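Local structure of thiamine-biosynthesis protein ThiS (Geobacter metallireducens GS-15, 3CWI) at residues Glu33-Glu38 / Phe62-Gly67; Glu38-Val43 / Gly57-Phe62. The protein probably serves as the ubiquitin-like sulfur carrier of thiamine biosynthesis, delivering sulfur from its C-terminal tail for assembly of the thiazole ring. One frame throughout, in Å; residues are numbered along the deposited sequence.

Interaction 1 (Glu33-Glu38 / Phe62-Gly67); sequences EYVTVE and FLYFMG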
loop_
_atom_site.group_PDB
_atom_site.type_symbol
_atom_site.label_atom_id
_atom_site.label_comp_id
_atom_site.label_asym_id
_atom_site.label_seq_id
_atom_site.Cartn_x
_atom_site.Cartn_y
_atom_site.Cartn_z
ATOM N N GLU A 33 -2.939 1.583 11.454
ATOM C CA GLU A 33 -2.424 0.671 12.472
ATOM C C GLU A 33 -2.963 -0.731 12.240
ATOM O O GLU A 33 -2.222 -1.711 12.301
ATOM C CB GLU A 33 -2.826 1.141 13.873
ATOM C CG GLU A 33 -2.478 2.589 14.177
ATOM C CD GLU A 33 -3.680 3.512 14.064
ATOM O OE1 GLU A 33 -4.277 3.590 12.969
ATOM O OE2 GLU A 33 -4.026 4.161 15.077
ATOM N N TYR A 34 -4.262 -0.822 11.975
ATOM C CA TYR A 34 -4.883 -2.109 11.731
ATOM C C TYR A 34 -5.559 -2.195 10.361
ATOM O O TYR A 34 -6.780 -2.343 10.247
ATOM C CB TYR A 34 -5.860 -2.444 12.866
ATOM C CG TYR A 34 -5.178 -3.070 14.076
ATOM C CD1 TYR A 34 -4.129 -2.415 14.729
ATOM C CD2 TYR A 34 -5.550 -4.338 14.535
ATOM C CE1 TYR A 34 -3.462 -3.009 15.810
ATOM C CE2 TYR A 34 -4.892 -4.942 15.620
ATOM C CZ TYR A 34 -3.850 -4.276 16.247
ATOM O OH TYR A 34 -3.190 -4.866 17.306
ATOM N N VAL A 35 -4.738 -2.075 9.322
ATOM C CA VAL A 35 -5.184 -2.174 7.935
ATOM C C VAL A 35 -4.283 -3.236 7.313
ATOM O O VAL A 35 -3.138 -3.396 7.732
ATOM C CB VAL A 35 -5.005 -0.832 7.168
ATOM C CG1 VAL A 35 -3.543 -0.414 7.154
ATOM C CG2 VAL A 35 -5.526 -0.972 5.742
ATOM N N THR A 36 -4.797 -3.980 6.341
ATOM C CA THR A 36 -4.002 -5.009 5.681
ATOM C C THR A 36 -3.617 -4.504 4.300
ATOM O O THR A 36 -4.459 -3.979 3.562
ATOM C CB THR A 36 -4.791 -6.327 5.505
ATOM O OG1 THR A 36 -5.101 -6.883 6.790
ATOM C CG2 THR A 36 -3.978 -7.331 4.697
ATOM N N VAL A 37 -2.350 -4.665 3.940
ATOM C CA VAL A 37 -1.892 -4.201 2.637
ATOM C C VAL A 37 -1.530 -5.332 1.691
ATOM O O VAL A 37 -0.798 -6.245 2.057
ATOM C CB VAL A 37 -0.661 -3.279 2.774
ATOM C CG1 VAL A 37 -0.229 -2.783 1.392
ATOM C CG2 VAL A 37 -0.992 -2.096 3.680
ATOM N N GLU A 38 -2.057 -5.265 0.472
ATOM C CA GLU A 38 -1.754 -6.262 -0.548
ATOM C C GLU A 38 -0.986 -5.577 -1.666
ATOM O O GLU A 38 -1.350 -4.485 -2.101
ATOM C CB GLU A 38 -3.030 -6.894 -1.114
ATOM C CG GLU A 38 -3.529 -8.100 -0.330
ATOM C CD GLU A 38 -4.648 -8.846 -1.040
ATOM O OE1 GLU A 38 -4.447 -9.260 -2.206
ATOM O OE2 GLU A 38 -5.726 -9.022 -0.430
ATOM N N PHE A 62 -5.770 -1.791 -0.095
ATOM C CA PHE A 62 -5.901 -1.552 1.329
ATOM C C PHE A 62 -7.196 -2.204 1.790
ATOM O O PHE A 62 -8.280 -1.838 1.338
ATOM C CB PHE A 62 -5.912 -0.050 1.614
ATOM C CG PHE A 62 -4.656 0.648 1.178
ATOM C CD1 PHE A 62 -3.425 0.267 1.690
ATOM C CD2 PHE A 62 -4.698 1.665 0.232
ATOM C CE1 PHE A 62 -2.251 0.881 1.266
ATOM C CE2 PHE A 62 -3.527 2.288 -0.201
ATOM C CZ PHE A 62 -2.312 1.894 0.316
ATOM N N LEU A 63 -7.070 -3.190 2.673
ATOM C CA LEU A 63 -8.232 -3.916 3.171
ATOM C C LEU A 63 -8.307 -3.877 4.700
ATOM O O LEU A 63 -7.284 -3.792 5.384
ATOM C CB LEU A 63 -8.175 -5.374 2.702
ATOM C CG LEU A 63 -7.738 -5.679 1.260
ATOM C CD1 LEU A 63 -7.742 -7.184 1.048
ATOM C CD2 LEU A 63 -8.655 -4.994 0.265
ATOM N N TYR A 64 -9.529 -3.939 5.228
ATOM C CA TYR A 64 -9.734 -3.919 6.670
ATOM C C TYR A 64 -10.575 -5.112 7.092
ATOM O O TYR A 64 -11.717 -5.255 6.661
ATOM C CB TYR A 64 -10.452 -2.641 7.109
ATOM C CG TYR A 64 -9.744 -1.359 6.744
ATOM C CD1 TYR A 64 -9.922 -0.772 5.490
ATOM C CD2 TYR A 64 -8.907 -0.724 7.658
ATOM C CE1 TYR A 64 -9.284 0.426 5.159
ATOM C CE2 TYR A 64 -8.269 0.464 7.340
ATOM C CZ TYR A 64 -8.461 1.033 6.091
ATOM O OH TYR A 64 -7.823 2.211 5.783
ATOM N N PHE A 65 -10.013 -5.965 7.939
ATOM C CA PHE A 65 -10.733 -7.133 8.414
ATOM C C PHE A 65 -11.226 -6.948 9.847
ATOM O O PHE A 65 -10.465 -6.557 10.730
ATOM C CB PHE A 65 -9.840 -8.367 8.330
ATOM C CG PHE A 65 -9.433 -8.721 6.931
ATOM C CD1 PHE A 65 -8.538 -7.920 6.227
ATOM C CD2 PHE A 65 -9.960 -9.849 6.307
ATOM C CE1 PHE A 65 -8.174 -8.237 4.917
ATOM C CE2 PHE A 65 -9.607 -10.176 5.001
ATOM C CZ PHE A 65 -8.710 -9.366 4.302
HETATM N N MSE A 66 -12.510 -7.225 10.060
HETATM C CA MSE A 66 -13.137 -7.120 11.376
HETATM C C MSE A 66 -14.082 -8.308 11.532
HETATM O O MSE A 66 -14.778 -8.675 10.585
HETATM C CB MSE A 66 -13.927 -5.816 11.483
HETATM C CG MSE A 66 -13.104 -4.567 11.240
HETATM SE SE MSE A 66 -14.125 -3.247 10.269
HETATM C CE MSE A 66 -14.101 -4.135 8.542
ATOM N N GLY A 67 -14.103 -8.908 12.721
ATOM C CA GLY A 67 -14.965 -10.058 12.951
ATOM C C GLY A 67 -14.482 -10.936 14.091
ATOM O O GLY A 67 -13.350 -10.792 14.553
HETATM O O HOH W 1 -7.171 -5.612 8.491
#
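F62 and L63, the last two residues of strand 59-63, pair antiparallel with V37 and T36. The F62 ring lies beside V37, both side chains pointing the same way, and CG2 of V37 meets the ring edge in its plane, 3.9 Å from CD1. L63 forms a hydrogen-bonded pair with T36. T36 N reaches L63 O at 2.7 Å, nearly along the C=O axis (165°), and L63 N returns an almost straight bond of 2.9 Å to T36 O. On the same face as T36, L63 turns CD1 to the carboxylate of E38, with OE2 only 3.1 Å away, a tight apolar-to-charged contact without a bond. Beyond L63 the strand pairing ends and side chains take over. The Y64 ring is approached over one face by V35 CG2, a CH-pi contact 3.7 Å from the centroid and displaced toward the rim. With CG2 anti to the backbone N, this methyl is also wedged against L63 O. The phenol oxygen of Y64 is held by the carbonyl of A30, which fixes the far end of the ring. At F65 the link becomes indirect: its N donates to a water (2.9 Å) that also hydrogen-bonds T36 OG1, while the ring crosses T36 obliquely. The contact thus leads from a two-strand pairing into the C-terminal tail of a ubiquitin-like fold. Strand 42-43 flanks strand 36-39 on its other edge, with V43 touching T36 and E38, while V37 and F62 pack on L24 of helix 20-26.

Interaction 2 (Glu38-Val43 / Gly57-Phe62); sequences ELNGEV and GDAVEF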
loop_
_atom_site.group_PDB
_atom_site.type_symbol
_atom_site.label_atom_id
_atom_site.label_comp_id
_atom_site.label_asym_id
_atom_site.label_seq_id
_atom_site.Cartn_x
_atom_site.Cartn_y
_atom_site.Cartn_z
ATOM N N GLU A 38 -2.057 -5.265 0.472
ATOM C CA GLU A 38 -1.754 -6.262 -0.548
ATOM C C GLU A 38 -0.986 -5.577 -1.666
ATOM O O GLU A 38 -1.350 -4.485 -2.101
ATOM C CB GLU A 38 -3.030 -6.894 -1.114
ATOM C CG GLU A 38 -3.529 -8.100 -0.330
ATOM C CD GLU A 38 -4.648 -8.846 -1.040
ATOM O OE1 GLU A 38 -4.447 -9.260 -2.206
ATOM O OE2 GLU A 38 -5.726 -9.022 -0.430
ATOM N N LEU A 39 0.095 -6.215 -2.104
ATOM C CA LEU A 39 0.925 -5.685 -3.178
ATOM C C LEU A 39 1.008 -6.758 -4.253
ATOM O O LEU A 39 1.497 -7.862 -4.008
ATOM C CB LEU A 39 2.327 -5.347 -2.656
ATOM C CG LEU A 39 3.346 -4.900 -3.705
ATOM C CD1 LEU A 39 2.800 -3.697 -4.489
ATOM C CD2 LEU A 39 4.650 -4.537 -3.016
ATOM N N ASN A 40 0.511 -6.424 -5.439
ATOM C CA ASN A 40 0.493 -7.343 -6.572
ATOM C C ASN A 40 -0.138 -8.695 -6.218
ATOM O O ASN A 40 0.365 -9.757 -6.598
ATOM C CB ASN A 40 1.910 -7.524 -7.138
ATOM C CG ASN A 40 2.473 -6.225 -7.713
ATOM O OD1 ASN A 40 1.716 -5.358 -8.156
ATOM N ND2 ASN A 40 3.798 -6.099 -7.729
ATOM N N GLY A 41 -1.243 -8.634 -5.478
ATOM C CA GLY A 41 -1.984 -9.827 -5.102
ATOM C C GLY A 41 -1.459 -10.644 -3.944
ATOM O O GLY A 41 -1.912 -11.769 -3.714
ATOM N N GLU A 42 -0.511 -10.089 -3.207
ATOM C CA GLU A 42 0.052 -10.802 -2.075
ATOM C C GLU A 42 -0.070 -9.969 -0.811
ATOM O O GLU A 42 0.271 -8.785 -0.803
ATOM C CB GLU A 42 1.509 -11.123 -2.358
ATOM C CG GLU A 42 2.263 -11.660 -1.179
ATOM C CD GLU A 42 3.669 -12.049 -1.559
ATOM O OE1 GLU A 42 4.303 -11.286 -2.323
ATOM O OE2 GLU A 42 4.142 -13.106 -1.091
ATOM N N VAL A 43 -0.579 -10.585 0.247
ATOM C CA VAL A 43 -0.728 -9.900 1.514
ATOM C C VAL A 43 0.660 -9.707 2.110
ATOM O O VAL A 43 1.461 -10.644 2.179
ATOM C CB VAL A 43 -1.605 -10.710 2.499
ATOM C CG1 VAL A 43 -1.553 -10.083 3.879
ATOM C CG2 VAL A 43 -3.046 -10.756 1.999
ATOM N N GLY A 57 3.634 0.950 -12.001
ATOM C CA GLY A 57 2.926 -0.217 -12.487
ATOM C C GLY A 57 2.460 -1.221 -11.443
ATOM O O GLY A 57 1.718 -2.133 -11.779
ATOM N N ASP A 58 2.883 -1.069 -10.188
ATOM C CA ASP A 58 2.470 -2.008 -9.142
ATOM C C ASP A 58 1.011 -1.775 -8.727
ATOM O O ASP A 58 0.473 -0.684 -8.917
ATOM C CB ASP A 58 3.380 -1.883 -7.914
ATOM C CG ASP A 58 4.731 -2.557 -8.105
ATOM O OD1 ASP A 58 4.871 -3.375 -9.042
ATOM O OD2 ASP A 58 5.658 -2.288 -7.297
ATOM N N ALA A 59 0.382 -2.805 -8.165
ATOM C CA ALA A 59 -1.011 -2.716 -7.724
ATOM C C ALA A 59 -1.090 -2.906 -6.215
ATOM O O ALA A 59 -0.735 -3.962 -5.697
ATOM C CB ALA A 59 -1.848 -3.777 -8.416
ATOM N N VAL A 60 -1.553 -1.885 -5.510
ATOM C CA VAL A 60 -1.667 -1.978 -4.068
ATOM C C VAL A 60 -3.123 -1.940 -3.642
ATOM O O VAL A 60 -3.950 -1.249 -4.249
ATOM C CB VAL A 60 -0.881 -0.837 -3.382
ATOM C CG1 VAL A 60 0.584 -0.915 -3.785
ATOM C CG2 VAL A 60 -1.453 0.516 -3.784
ATOM N N GLU A 61 -3.442 -2.699 -2.602
ATOM C CA GLU A 61 -4.811 -2.746 -2.094
ATOM C C GLU A 61 -4.812 -2.565 -0.581
ATOM O O GLU A 61 -3.965 -3.108 0.123
ATOM C CB GLU A 61 -5.442 -4.093 -2.432
ATOM C CG GLU A 61 -5.480 -4.425 -3.905
ATOM C CD GLU A 61 -5.848 -5.877 -4.141
ATOM O OE1 GLU A 61 -5.003 -6.761 -3.874
ATOM O OE2 GLU A 61 -6.984 -6.137 -4.580
ATOM N N PHE A 62 -5.770 -1.791 -0.095
ATOM C CA PHE A 62 -5.901 -1.552 1.329
ATOM C C PHE A 62 -7.196 -2.204 1.790
ATOM O O PHE A 62 -8.280 -1.838 1.338
ATOM C CB PHE A 62 -5.912 -0.050 1.614
ATOM C CG PHE A 62 -4.656 0.648 1.178
ATOM C CD1 PHE A 62 -3.425 0.267 1.690
ATOM C CD2 PHE A 62 -4.698 1.665 0.232
ATOM C CE1 PHE A 62 -2.251 0.881 1.266
ATOM C CE2 PHE A 62 -3.527 2.288 -0.201
ATOM C CZ PHE A 62 -2.312 1.894 0.316
HETATM O O HOH W 2 -2.520 -6.223 -4.890
#
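A type I' turn from L39 to E42 links strands 36-39 and 42-43, and this contact lays the start of that hairpin along strand 59-63. E38 and E61 form an antiparallel hydrogen-bonded pair: E38 N donates to E61 O at 2.9 Å, and E61 N returns a more bent bond (155°) to E38 O. Their side chains share a face and cross obliquely, bringing the two OE1 atoms to 3.1 Å with the carboxylate planes 74° apart. Such closeness of like charges would probably raise the pKa of one acid. A water donates to E61 OE1 and A59 O and accepts from G41 N, which would partly offset the charge on E61. An alanine at E38 would remove the carboxylate and its chain, and would probably loosen the packing against L63 and V43. On the opposite face L39, its CG anti to the backbone N, lies alongside V60, with CD1 3.6 Å from CG1. In this beta-grasp sheet, characteristic of the ubiquitin-like fold, strand 59-63 is central, and V60 also packs on V5 of strand 2-5. Past this pair N40 extends the ladder: its N binds A59 O at 2.8 Å, and its side-chain OD1 accepts A59 N at 2.9 Å, standing in for a backbone carbonyl. The same amide reaches D58 OD1 through ND2 in a weak bond of 3.2 Å, while D58 OD2 accepts from K55 N.

In the fold
Interactions 1 and 2 are successive portions of one antiparallel pairing between strands 36-39 and 59-63, with centres about 13 Å apart and E38 and F62 common to both. Along the chain, interaction 2 is nested inside the loop closed by interaction 1. They also touch directly: T36 CG2 lies 3.8 Å from V43 CG1 of the hairpin. Interaction 2 ties the turn end of the ladder to the beginning of strand 59-63, its centre about 7 Å from that of the chain, against about 11 Å for interaction 1, which follows that strand out toward the C-terminus. The ladder ends at L63, and the chain beyond it runs on into the tail expected to bear the sulfur in a ThiS-type carrier.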